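Local coordinates for lectin (Cicer arietinum, PDB 3V6N), which agglutinates red blood cells as a plant albumin of the hemopexin fold and binds calcium and sodium ions in its central channel, at residues E17-L20 with K25-L28; P109-T114 with A141-L146; R125-K130 with H180-A185; G166-A171 with G208-T213. One frame throughout, in Å; residues are numbered along the deposited sequence.

Contact 1. Residues E17-L20 with K25-L28; sequences EAYL and KYVL
A methyl of Leu28 sits squarely over the ring of Tyr19: CD1 lies 3.9 Å from the ring centroid and 13° off the ring normal, a CH-pi contact. With CG of Leu28 anti to the backbone N (chi1 170°), the branch is thrown across to the neighbouring strand, where CD1 also reaches OE1 of Glu17 at 3.8 Å. That carboxylate oxygen is hydrogen-bonded to His91 NE2; the methyl packs beside it. Tyr26 takes a different first torsion, CG between the backbone N and the carbonyl carbon (chi1 77°), and its ring runs alongside that of Tyr19, both pointing the same way; Tyr26 CD2 meets the edge of the Tyr19 ring at CD1, 4.2 Å away. These residues face one side of a beta hairpin, two antiparallel strands in the first blade of the four-bladed propeller. Leu20 and Val27 form a hydrogen-bonded pair, Leu20 N to Val27 O and Val27 N to Leu20 O both measuring 2.9 Å, and Tyr19 with Leu28 a non-hydrogen-bonded pair. Leu20 and Val27 project to the other face of the sheet, where Leu20 touches Phe177 of strand 175-178 and Val27 touches Val40.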
loop_
_atom_site.group_PDB
_atom_site.type_symbol
_atom_site.label_atom_id
_atom_site.label_comp_id
_atom_site.label_asym_id
_atom_site.label_seq_id
_atom_site.Cartn_x
_atom_site.Cartn_y
_atom_site.Cartn_z
ATOM N N GLU A 17 1.698 -17.997 23.467
ATOM C CA GLU A 17 2.419 -16.875 22.868
ATOM C C GLU A 17 1.491 -16.046 21.988
ATOM O O GLU A 17 0.610 -16.597 21.314
ATOM C CB GLU A 17 3.626 -17.366 22.054
ATOM C CG GLU A 17 4.657 -18.095 22.919
ATOM C CD GLU A 17 5.930 -18.478 22.181
ATOM O OE1 GLU A 17 6.238 -17.898 21.107
ATOM O OE2 GLU A 17 6.642 -19.363 22.697
ATOM N N ALA A 18 1.675 -14.727 22.008
ATOM C CA ALA A 18 0.912 -13.835 21.118
ATOM C C ALA A 18 1.778 -12.670 20.669
ATOM O O ALA A 18 2.635 -12.204 21.423
ATOM C CB ALA A 18 -0.373 -13.328 21.791
ATOM N N TYR A 19 1.549 -12.231 19.434
ATOM C CA TYR A 19 2.198 -11.066 18.835
ATOM C C TYR A 19 1.289 -9.848 19.007
ATOM O O TYR A 19 0.098 -9.894 18.688
ATOM C CB TYR A 19 2.464 -11.316 17.332
ATOM C CG TYR A 19 3.425 -12.460 17.063
ATOM C CD1 TYR A 19 4.791 -12.226 16.911
ATOM C CD2 TYR A 19 2.973 -13.778 17.003
ATOM C CE1 TYR A 19 5.689 -13.280 16.686
ATOM C CE2 TYR A 19 3.851 -14.836 16.764
ATOM C CZ TYR A 19 5.212 -14.585 16.629
ATOM O OH TYR A 19 6.076 -15.635 16.407
ATOM N N LEU A 20 1.877 -8.770 19.508
ATOM C CA LEU A 20 1.198 -7.536 19.790
ATOM C C LEU A 20 1.887 -6.436 19.010
ATOM O O LEU A 20 3.101 -6.312 19.071
ATOM C CB LEU A 20 1.279 -7.240 21.294
ATOM C CG LEU A 20 0.676 -8.306 22.200
ATOM C CD1 LEU A 20 1.122 -8.086 23.634
ATOM C CD2 LEU A 20 -0.826 -8.232 22.081
ATOM N N LYS A 25 5.848 -1.017 15.467
ATOM C CA LYS A 25 6.647 -1.983 16.197
ATOM C C LYS A 25 5.804 -3.182 16.639
ATOM O O LYS A 25 4.560 -3.189 16.502
ATOM C CB LYS A 25 7.293 -1.324 17.429
ATOM C CG LYS A 25 8.365 -0.276 17.102
ATOM C CD LYS A 25 9.095 0.137 18.378
ATOM C CE LYS A 25 10.248 1.106 18.123
ATOM N NZ LYS A 25 11.252 1.005 19.227
ATOM N N TYR A 26 6.489 -4.188 17.175
ATOM C CA TYR A 26 5.822 -5.313 17.799
ATOM C C TYR A 26 6.605 -5.928 18.958
ATOM O O TYR A 26 7.825 -5.718 19.096
ATOM C CB TYR A 26 5.502 -6.394 16.765
ATOM C CG TYR A 26 6.673 -7.251 16.343
ATOM C CD1 TYR A 26 7.658 -6.756 15.479
ATOM C CD2 TYR A 26 6.780 -8.564 16.772
ATOM C CE1 TYR A 26 8.722 -7.544 15.073
ATOM C CE2 TYR A 26 7.848 -9.367 16.371
ATOM C CZ TYR A 26 8.813 -8.848 15.528
ATOM O OH TYR A 26 9.859 -9.638 15.114
ATOM N N VAL A 27 5.867 -6.702 19.750
ATOM C CA VAL A 27 6.386 -7.556 20.808
ATOM C C VAL A 27 5.815 -8.976 20.659
ATOM O O VAL A 27 4.641 -9.171 20.290
ATOM C CB VAL A 27 6.014 -6.962 22.195
ATOM C CG1 VAL A 27 6.136 -7.975 23.314
ATOM C CG2 VAL A 27 6.888 -5.747 22.496
ATOM N N LEU A 28 6.655 -9.964 20.946
ATOM C CA LEU A 28 6.206 -11.330 21.100
ATOM C C LEU A 28 6.118 -11.601 22.583
ATOM O O LEU A 28 7.125 -11.497 23.297
ATOM C CB LEU A 28 7.196 -12.311 20.459
ATOM C CG LEU A 28 6.975 -13.816 20.751
ATOM C CD1 LEU A 28 5.551 -14.259 20.424
ATOM C CD2 LEU A 28 8.002 -14.661 19.992
#

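Contact 2. Residues P109-T114 with A141-L146; sequences PFFKGT and ARIDYL
Apolar contacts carry the whole meeting of residues 109-114 with strand residues 141-144, and the CG2 methyl of Ile143 is at their centre. Phe110 CE2 comes to 3.6 Å from Ile143 CG2, the two side chains crossing at about a right angle. The same methyl lies 4.2 Å from CZ of Phe111, so one branch of the isoleucine serves two rings. Phe111 then turns its edge to Ala141, whose CB lies in the plane of the ring, 3.9 Å from CE1.

The two aromatic residues also meet each other. Phe110 points CE2 at the face of the Phe111 ring, 3.7 Å above its centre, while Phe111 CZ lies in the plane of the Phe110 ring. Different first torsions allow this for neighbours in a 3-10 turn: CG of Phe110 lies between the backbone N and the carbonyl carbon (chi1 43°), and that of Phe111 lies anti to the carbonyl carbon (chi1 -77°). Phe111 also stacks with Phe116, and Phe110 touches Leu150 on the outer strand of the same blade.

No hydrogen bond crosses between 109-114 and 141-146. Within the loop a type II beta turn runs from Phe111 to Thr114, and Phe111 O accepts both Thr114 N and Thr114 OG1, the hydroxyl at 2.5 Å.

The connection leading into this propeller blade thus meets its third strand here through two rings packed on the methyls of Ile143 and Ala141, an association that rests on shape and apolar burial.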
loop_
_atom_site.group_PDB
_atom_site.type_symbol
_atom_site.label_atom_id
_atom_site.label_comp_id
_atom_site.label_asym_id
_atom_site.label_seq_id
_atom_site.Cartn_x
_atom_site.Cartn_y
_atom_site.Cartn_z
ATOM N N PRO A 109 -14.818 -9.646 -1.016
ATOM C CA PRO A 109 -15.760 -8.813 -1.782
ATOM C C PRO A 109 -17.076 -8.496 -1.085
ATOM O O PRO A 109 -17.725 -7.506 -1.426
ATOM C CB PRO A 109 -16.016 -9.644 -3.051
ATOM C CG PRO A 109 -14.798 -10.514 -3.185
ATOM C CD PRO A 109 -14.428 -10.859 -1.764
ATOM N N PHE A 110 -17.476 -9.321 -0.118
ATOM C CA PHE A 110 -18.730 -9.089 0.619
ATOM C C PHE A 110 -18.674 -7.802 1.451
ATOM O O PHE A 110 -19.705 -7.301 1.911
ATOM C CB PHE A 110 -19.097 -10.303 1.490
ATOM C CG PHE A 110 -17.925 -10.912 2.228
ATOM C CD1 PHE A 110 -17.275 -12.037 1.722
ATOM C CD2 PHE A 110 -17.482 -10.369 3.427
ATOM C CE1 PHE A 110 -16.203 -12.606 2.393
ATOM C CE2 PHE A 110 -16.414 -10.932 4.106
ATOM C CZ PHE A 110 -15.769 -12.051 3.593
ATOM N N PHE A 111 -17.473 -7.251 1.623
ATOM C CA PHE A 111 -17.318 -5.989 2.366
ATOM C C PHE A 111 -17.547 -4.729 1.538
ATOM O O PHE A 111 -17.706 -3.629 2.092
ATOM C CB PHE A 111 -15.966 -5.932 3.093
ATOM C CG PHE A 111 -15.921 -6.758 4.355
ATOM C CD1 PHE A 111 -17.059 -6.890 5.164
ATOM C CD2 PHE A 111 -14.738 -7.378 4.758
ATOM C CE1 PHE A 111 -17.019 -7.640 6.331
ATOM C CE2 PHE A 111 -14.699 -8.128 5.934
ATOM C CZ PHE A 111 -15.840 -8.259 6.714
ATOM N N LYS A 112 -17.589 -4.874 0.215
ATOM C CA LYS A 112 -17.825 -3.722 -0.650
ATOM C C LYS A 112 -19.121 -3.015 -0.243
ATOM O O LYS A 112 -20.117 -3.668 0.022
ATOM C CB LYS A 112 -17.860 -4.145 -2.115
ATOM C CG LYS A 112 -17.742 -2.986 -3.109
ATOM C CD LYS A 112 -18.502 -3.282 -4.404
ATOM C CE LYS A 112 -18.089 -4.621 -4.997
ATOM N NZ LYS A 112 -16.632 -4.620 -5.328
ATOM N N GLY A 113 -19.093 -1.688 -0.164
ATOM C CA GLY A 113 -20.283 -0.907 0.207
ATOM C C GLY A 113 -20.566 -0.810 1.698
ATOM O O GLY A 113 -21.575 -0.203 2.111
ATOM N N THR A 114 -19.695 -1.421 2.506
ATOM C CA THR A 114 -19.786 -1.355 3.974
ATOM C C THR A 114 -18.641 -0.512 4.537
ATOM O O THR A 114 -17.711 -0.137 3.821
ATOM C CB THR A 114 -19.696 -2.742 4.657
ATOM O OG1 THR A 114 -18.371 -3.266 4.506
ATOM C CG2 THR A 114 -20.705 -3.741 4.089
ATOM N N ALA A 141 -18.565 -8.458 12.205
ATOM C CA ALA A 141 -18.865 -9.368 11.124
ATOM C C ALA A 141 -18.296 -10.730 11.461
ATOM O O ALA A 141 -17.329 -10.866 12.229
ATOM C CB ALA A 141 -18.293 -8.855 9.813
ATOM N N ARG A 142 -18.913 -11.750 10.897
ATOM C CA ARG A 142 -18.512 -13.096 11.180
ATOM C C ARG A 142 -18.315 -13.770 9.832
ATOM O O ARG A 142 -19.257 -13.861 9.050
ATOM C CB ARG A 142 -19.592 -13.771 12.014
ATOM C CG ARG A 142 -19.311 -15.204 12.401
ATOM C CD ARG A 142 -20.480 -15.728 13.234
ATOM N NE ARG A 142 -20.378 -17.172 13.419
ATOM C CZ ARG A 142 -21.371 -17.947 13.844
ATOM N NH1 ARG A 142 -22.556 -17.425 14.141
ATOM N NH2 ARG A 142 -21.174 -19.251 13.972
ATOM N N ILE A 143 -17.082 -14.194 9.552
ATOM C CA ILE A 143 -16.722 -14.754 8.241
ATOM C C ILE A 143 -16.093 -16.128 8.367
ATOM O O ILE A 143 -15.650 -16.521 9.441
ATOM C CB ILE A 143 -15.740 -13.849 7.445
ATOM C CG1 ILE A 143 -14.328 -13.874 8.079
ATOM C CG2 ILE A 143 -16.287 -12.432 7.353
ATOM C CD1 ILE A 143 -13.196 -13.472 7.151
ATOM N N ASP A 144 -16.072 -16.851 7.258
ATOM C CA ASP A 144 -15.323 -18.096 7.143
ATOM C C ASP A 144 -14.184 -17.756 6.197
ATOM O O ASP A 144 -14.427 -17.438 5.025
ATOM C CB ASP A 144 -16.220 -19.209 6.575
ATOM C CG ASP A 144 -15.494 -20.542 6.399
ATOM O OD1 ASP A 144 -14.339 -20.588 5.937
ATOM O OD2 ASP A 144 -16.101 -21.574 6.701
ATOM N N TYR A 145 -12.950 -17.793 6.693
ATOM C CA TYR A 145 -11.806 -17.420 5.838
ATOM C C TYR A 145 -11.470 -18.485 4.757
ATOM O O TYR A 145 -10.909 -18.151 3.726
ATOM C CB TYR A 145 -10.564 -17.018 6.677
ATOM C CG TYR A 145 -9.806 -18.201 7.243
ATOM C CD1 TYR A 145 -9.966 -18.589 8.576
ATOM C CD2 TYR A 145 -8.956 -18.956 6.425
ATOM C CE1 TYR A 145 -9.292 -19.693 9.079
ATOM C CE2 TYR A 145 -8.285 -20.061 6.916
ATOM C CZ TYR A 145 -8.458 -20.423 8.239
ATOM O OH TYR A 145 -7.769 -21.525 8.712
ATOM N N LEU A 146 -11.822 -19.752 4.988
ATOM C CA LEU A 146 -11.520 -20.814 4.012
ATOM C C LEU A 146 -12.416 -20.717 2.770
ATOM O O LEU A 146 -11.936 -20.780 1.640
ATOM C CB LEU A 146 -11.635 -22.205 4.649
ATOM C CG LEU A 146 -10.901 -23.410 4.016
ATOM C CD1 LEU A 146 -9.390 -23.324 4.240
ATOM C CD2 LEU A 146 -11.408 -24.743 4.572
#

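Contact 3. Residues R125-K130 with H180-A185; sequences RSTKGK and HKTNEA
Thr127 and Asn183 meet through one short hydrogen bond, from Thr127 OG1 to Asn183 OD1 at 2.6 Å. The hydroxyl approaches nearly along the axis of the amide carbonyl, with a C=O...donor angle of 160°, and is tilted only slightly from its plane. The threonine methyl lies near the amide as well: Thr127 CG2 is 3.4 Å from Asn183 OD1. The same methyl also meets Thr182 CG2 at 3.9 Å, an aliphatic touch at the solvent-facing margin.

Conformation sets up the meeting on both sides. The hydroxyl of Thr127 stands between its own backbone N and carbonyl carbon (chi1 49°), which leaves CG2 beside the backbone N and facing the neighbouring turn. Asn183 belongs to a type II beta turn from Lys181 to Glu184, closed by the backbone bond from Glu184 N to Lys181 O; its positive phi of 66° suits the third position of such a turn.

These are loops joining the first and second strands of two successive blades of the hemopexin propeller, and the bond spans the gap between the blades at the surface.

Behind Thr127 the loop is braced from within. Ser126 OG accepts from Lys128 N at 2.9 Å, forming an ST turn that encloses Thr127. Further back, Arg125 NH1 donates to Gly129 O at 2.8 Å, with that oxygen at the edge of the guanidinium group, close to its plane. Arg125 also forms a salt bridge with Glu71 and a hydrogen bond to Thr70 O, which tie the loop to residues of the preceding blade.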
loop_
_atom_site.group_PDB
_atom_site.type_symbol
_atom_site.label_atom_id
_atom_site.label_comp_id
_atom_site.label_asym_id
_atom_site.label_seq_id
_atom_site.Cartn_x
_atom_site.Cartn_y
_atom_site.Cartn_z
ATOM N N ARG A 125 -9.795 -14.982 15.960
ATOM C CA ARG A 125 -10.102 -16.305 15.435
ATOM C C ARG A 125 -11.065 -17.054 16.354
ATOM O O ARG A 125 -10.784 -17.216 17.542
ATOM C CB ARG A 125 -8.786 -17.092 15.244
ATOM C CG ARG A 125 -8.915 -18.516 14.753
ATOM C CD ARG A 125 -9.281 -18.601 13.282
ATOM N NE ARG A 125 -8.937 -19.926 12.771
ATOM C CZ ARG A 125 -9.760 -20.971 12.743
ATOM N NH1 ARG A 125 -11.013 -20.872 13.203
ATOM N NH2 ARG A 125 -9.322 -22.127 12.263
ATOM N N SER A 126 -12.200 -17.492 15.809
ATOM C CA SER A 126 -13.156 -18.326 16.557
ATOM C C SER A 126 -12.617 -19.729 16.853
ATOM O O SER A 126 -11.679 -20.190 16.197
ATOM C CB SER A 126 -14.478 -18.452 15.774
ATOM O OG SER A 126 -15.429 -19.245 16.472
ATOM N N THR A 127 -13.200 -20.408 17.845
ATOM C CA THR A 127 -12.968 -21.856 18.015
ATOM C C THR A 127 -13.744 -22.680 16.978
ATOM O O THR A 127 -13.385 -23.827 16.702
ATOM C CB THR A 127 -13.364 -22.361 19.421
ATOM O OG1 THR A 127 -14.676 -21.877 19.753
ATOM C CG2 THR A 127 -12.362 -21.877 20.471
ATOM N N LYS A 128 -14.797 -22.104 16.399
ATOM C CA LYS A 128 -15.660 -22.856 15.471
ATOM C C LYS A 128 -15.125 -22.853 14.047
ATOM O O LYS A 128 -14.908 -21.788 13.460
ATOM C CB LYS A 128 -17.103 -22.334 15.504
ATOM C CG LYS A 128 -18.068 -23.089 14.586
ATOM C CD LYS A 128 -19.436 -22.412 14.526
ATOM C CE LYS A 128 -20.311 -23.021 13.433
ATOM N NZ LYS A 128 -20.750 -24.415 13.745
ATOM N N GLY A 129 -14.907 -24.054 13.504
ATOM C CA GLY A 129 -14.463 -24.249 12.116
ATOM C C GLY A 129 -13.387 -23.268 11.688
ATOM O O GLY A 129 -12.361 -23.128 12.353
ATOM N N LYS A 130 -13.629 -22.581 10.577
ATOM C CA LYS A 130 -12.668 -21.617 10.042
ATOM C C LYS A 130 -13.229 -20.202 10.201
ATOM O O LYS A 130 -13.054 -19.356 9.332
ATOM C CB LYS A 130 -12.377 -21.917 8.569
ATOM C CG LYS A 130 -11.885 -23.343 8.287
ATOM C CD LYS A 130 -10.422 -23.494 8.660
ATOM C CE LYS A 130 -9.761 -24.698 8.008
ATOM N NZ LYS A 130 -10.114 -25.951 8.736
ATOM N N HIS A 180 -5.356 -19.332 23.855
ATOM C CA HIS A 180 -5.166 -20.768 23.713
ATOM C C HIS A 180 -6.143 -21.529 24.587
ATOM O O HIS A 180 -6.442 -22.686 24.312
ATOM C CB HIS A 180 -3.721 -21.158 24.036
ATOM C CG HIS A 180 -2.712 -20.660 23.020
ATOM N ND1 HIS A 180 -2.305 -21.411 21.966
ATOM C CD2 HIS A 180 -2.045 -19.441 22.912
ATOM C CE1 HIS A 180 -1.408 -20.720 21.237
ATOM N NE2 HIS A 180 -1.250 -19.510 21.810
ATOM N N LYS A 181 -6.645 -20.898 25.647
ATOM C CA LYS A 181 -7.708 -21.504 26.462
ATOM C C LYS A 181 -9.022 -21.387 25.693
ATOM O O LYS A 181 -9.438 -20.279 25.333
ATOM C CB LYS A 181 -7.817 -20.833 27.836
ATOM C CG LYS A 181 -6.529 -20.857 28.659
ATOM C CD LYS A 181 -5.992 -22.281 28.872
ATOM C CE LYS A 181 -4.635 -22.313 29.580
ATOM N NZ LYS A 181 -4.677 -21.809 30.991
ATOM N N THR A 182 -9.642 -22.536 25.412
ATOM C CA THR A 182 -10.849 -22.612 24.563
ATOM C C THR A 182 -11.928 -21.597 24.938
ATOM O O THR A 182 -12.273 -21.449 26.098
ATOM C CB THR A 182 -11.473 -24.028 24.578
ATOM O OG1 THR A 182 -10.527 -24.963 24.062
ATOM C CG2 THR A 182 -12.730 -24.091 23.717
ATOM N N ASN A 183 -12.439 -20.910 23.925
ATOM C CA ASN A 183 -13.579 -19.998 24.048
ATOM C C ASN A 183 -13.290 -18.763 24.904
ATOM O O ASN A 183 -14.207 -18.165 25.463
ATOM C CB ASN A 183 -14.838 -20.746 24.535
ATOM C CG ASN A 183 -15.442 -21.658 23.467
ATOM O OD1 ASN A 183 -15.271 -21.445 22.260
ATOM N ND2 ASN A 183 -16.168 -22.674 23.911
ATOM N N GLU A 184 -12.016 -18.391 25.012
ATOM C CA GLU A 184 -11.637 -17.107 25.598
ATOM C C GLU A 184 -10.901 -16.254 24.583
ATOM O O GLU A 184 -10.240 -16.768 23.670
ATOM C CB GLU A 184 -10.780 -17.268 26.857
ATOM C CG GLU A 184 -11.556 -17.768 28.062
ATOM C CD GLU A 184 -10.756 -17.762 29.349
ATOM O OE1 GLU A 184 -9.659 -17.141 29.432
ATOM O OE2 GLU A 184 -11.258 -18.382 30.305
ATOM N N ALA A 185 -11.037 -14.947 24.760
ATOM C CA ALA A 185 -10.445 -13.965 23.887
ATOM C C ALA A 185 -10.169 -12.712 24.709
ATOM O O ALA A 185 -10.822 -12.471 25.739
ATOM C CB ALA A 185 -11.383 -13.662 22.729
#

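Contact 4. Residues G166-A171 with G208-T213; sequences GTIFEA and GGVKKT
Val210 holds CG1 anti to its backbone N (chi1 -179°) and CG2 anti to the carbonyl carbon, so that both methyls are presented to residues 167-169. Phe169, with CG likewise anti to its carbonyl carbon (chi1 -61°), extends its ring past the valine, the ring and the valine running past one another, head to tail. The touch is at the rim of the ring: Val210 CG2 lies near the ring plane, 4.0 Å from Phe169 CE2, and CG1 is almost as near.

Two further groups touch the valine more loosely. Thr167 brings CB to 4.1 Å from Val210 CG2, and Ile168 CD1 lies 4.3 Å from Val210 CG1. Ile168 also covers one face of the Phe169 ring, its CG1 standing 4.0 Å above the plane and offset toward the rim.

Local bonds fix the shape of the loop. Thr167 OG1 accepts from Phe169 N at 3.2 Å, an ST turn, while the same hydroxyl is hydrogen-bonded to Leu164 O. Gly166 N meets Glu170 OE1 at 2.9 Å from above the carboxylate plane.

Phe169 continues inward onto Leu187 and Ala194, residues of the second and third strands of this blade. The contact thus packs the connection entering the last blade of a hemopexin-type propeller against that blade's fourth, outer strand, 210-212.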
loop_
_atom_site.group_PDB
_atom_site.type_symbol
_atom_site.label_atom_id
_atom_site.label_comp_id
_atom_site.label_asym_id
_atom_site.label_seq_id
_atom_site.Cartn_x
_atom_site.Cartn_y
_atom_site.Cartn_z
ATOM N N GLY A 166 -22.700 -0.914 27.988
ATOM C CA GLY A 166 -22.334 -0.085 29.137
ATOM C C GLY A 166 -20.859 -0.076 29.493
ATOM O O GLY A 166 -20.467 0.547 30.473
ATOM N N THR A 167 -20.036 -0.779 28.709
ATOM C CA THR A 167 -18.578 -0.760 28.887
ATOM C C THR A 167 -17.968 0.101 27.780
ATOM O O THR A 167 -18.659 0.444 26.825
ATOM C CB THR A 167 -17.953 -2.179 28.848
ATOM O OG1 THR A 167 -17.887 -2.645 27.493
ATOM C CG2 THR A 167 -18.757 -3.178 29.701
ATOM N N ILE A 168 -16.680 0.436 27.899
ATOM C CA ILE A 168 -15.962 1.186 26.846
ATOM C C ILE A 168 -15.902 0.454 25.488
ATOM O O ILE A 168 -15.669 1.080 24.448
ATOM C CB ILE A 168 -14.515 1.584 27.271
ATOM C CG1 ILE A 168 -13.657 0.336 27.538
ATOM C CG2 ILE A 168 -14.539 2.517 28.480
ATOM C CD1 ILE A 168 -12.183 0.630 27.747
ATOM N N PHE A 169 -16.120 -0.855 25.496
ATOM C CA PHE A 169 -16.054 -1.658 24.272
ATOM C C PHE A 169 -17.321 -1.611 23.414
ATOM O O PHE A 169 -17.337 -2.121 22.290
ATOM C CB PHE A 169 -15.705 -3.112 24.617
ATOM C CG PHE A 169 -14.375 -3.266 25.291
ATOM C CD1 PHE A 169 -13.188 -3.110 24.566
ATOM C CD2 PHE A 169 -14.299 -3.548 26.656
ATOM C CE1 PHE A 169 -11.956 -3.249 25.190
ATOM C CE2 PHE A 169 -13.064 -3.691 27.280
ATOM C CZ PHE A 169 -11.893 -3.538 26.549
ATOM N N GLU A 170 -18.370 -0.988 23.942
ATOM C CA GLU A 170 -19.662 -0.940 23.279
ATOM C C GLU A 170 -19.586 -0.273 21.901
ATOM O O GLU A 170 -20.247 -0.702 20.961
ATOM C CB GLU A 170 -20.663 -0.205 24.175
ATOM C CG GLU A 170 -22.119 -0.513 23.896
ATOM C CD GLU A 170 -23.056 0.479 24.556
ATOM O OE1 GLU A 170 -22.832 0.842 25.736
ATOM O OE2 GLU A 170 -24.024 0.897 23.884
ATOM N N ALA A 171 -18.772 0.766 21.778
ATOM C CA ALA A 171 -18.662 1.490 20.513
ATOM C C ALA A 171 -17.399 1.150 19.727
ATOM O O ALA A 171 -17.124 1.770 18.709
ATOM C CB ALA A 171 -18.761 2.994 20.743
ATOM N N GLY A 208 -17.416 -8.622 32.056
ATOM C CA GLY A 208 -17.615 -8.848 33.493
ATOM C C GLY A 208 -16.412 -8.374 34.299
ATOM O O GLY A 208 -16.347 -8.580 35.514
ATOM N N GLY A 209 -15.455 -7.751 33.611
ATOM C CA GLY A 209 -14.310 -7.130 34.256
ATOM C C GLY A 209 -13.425 -6.371 33.283
ATOM O O GLY A 209 -12.565 -6.957 32.628
ATOM N N VAL A 210 -13.640 -5.065 33.179
ATOM C CA VAL A 210 -12.733 -4.203 32.425
ATOM C C VAL A 210 -11.584 -3.773 33.343
ATOM O O VAL A 210 -11.780 -2.956 34.239
ATOM C CB VAL A 210 -13.447 -2.966 31.848
ATOM C CG1 VAL A 210 -12.475 -2.109 31.055
ATOM C CG2 VAL A 210 -14.614 -3.383 30.973
ATOM N N LYS A 211 -10.397 -4.334 33.123
ATOM C CA LYS A 211 -9.227 -4.005 33.951
ATOM C C LYS A 211 -8.096 -3.330 33.171
ATOM O O LYS A 211 -8.216 -3.079 31.974
ATOM C CB LYS A 211 -8.676 -5.248 34.666
ATOM C CG LYS A 211 -9.637 -5.953 35.602
ATOM C CD LYS A 211 -10.134 -7.221 34.942
ATOM C CE LYS A 211 -10.596 -8.242 35.971
ATOM N NZ LYS A 211 -12.062 -8.142 36.239
ATOM N N LYS A 212 -7.003 -3.048 33.871
ATOM C CA LYS A 212 -5.833 -2.398 33.296
ATOM C C LYS A 212 -4.834 -3.416 32.770
ATOM O O LYS A 212 -4.406 -4.320 33.490
ATOM C CB LYS A 212 -5.164 -1.490 34.328
ATOM C CG LYS A 212 -5.964 -0.230 34.617
ATOM C CD LYS A 212 -5.065 0.909 35.070
ATOM C CE LYS A 212 -3.964 1.216 34.050
ATOM N NZ LYS A 212 -2.838 1.987 34.645
ATOM N N THR A 213 -4.467 -3.256 31.505
ATOM C CA THR A 213 -3.565 -4.181 30.837
ATOM C C THR A 213 -2.239 -4.383 31.588
ATOM O O THR A 213 -1.722 -5.511 31.654
ATOM C CB THR A 213 -3.334 -3.754 29.370
ATOM O OG1 THR A 213 -4.606 -3.560 28.725
ATOM C CG2 THR A 213 -2.550 -4.819 28.604
#

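Overall arrangement
The four contacts are spread over a four-bladed propeller. Contact 1 is a hairpin inside the first blade and closes along the chain before the others begin. Contact 2 joins the third blade to the connection that leads into it; the centres of contacts 1 and 2 are about 26 Å apart, on opposite sides of the chain's centre. Contact 3 bridges the third and fourth blades, so its segments alternate with those of contacts 2 and 4. It touches contact 2 through the probable hydrogen bond from Tyr145 N to Lys130 O, and contact 1 where His180 packs on Glu17. Contact 4, about 9 Å from contact 3 at nearest atoms, reaches the same last sheet. Together they show packing within blades and bridging between them around the ion-bearing channel.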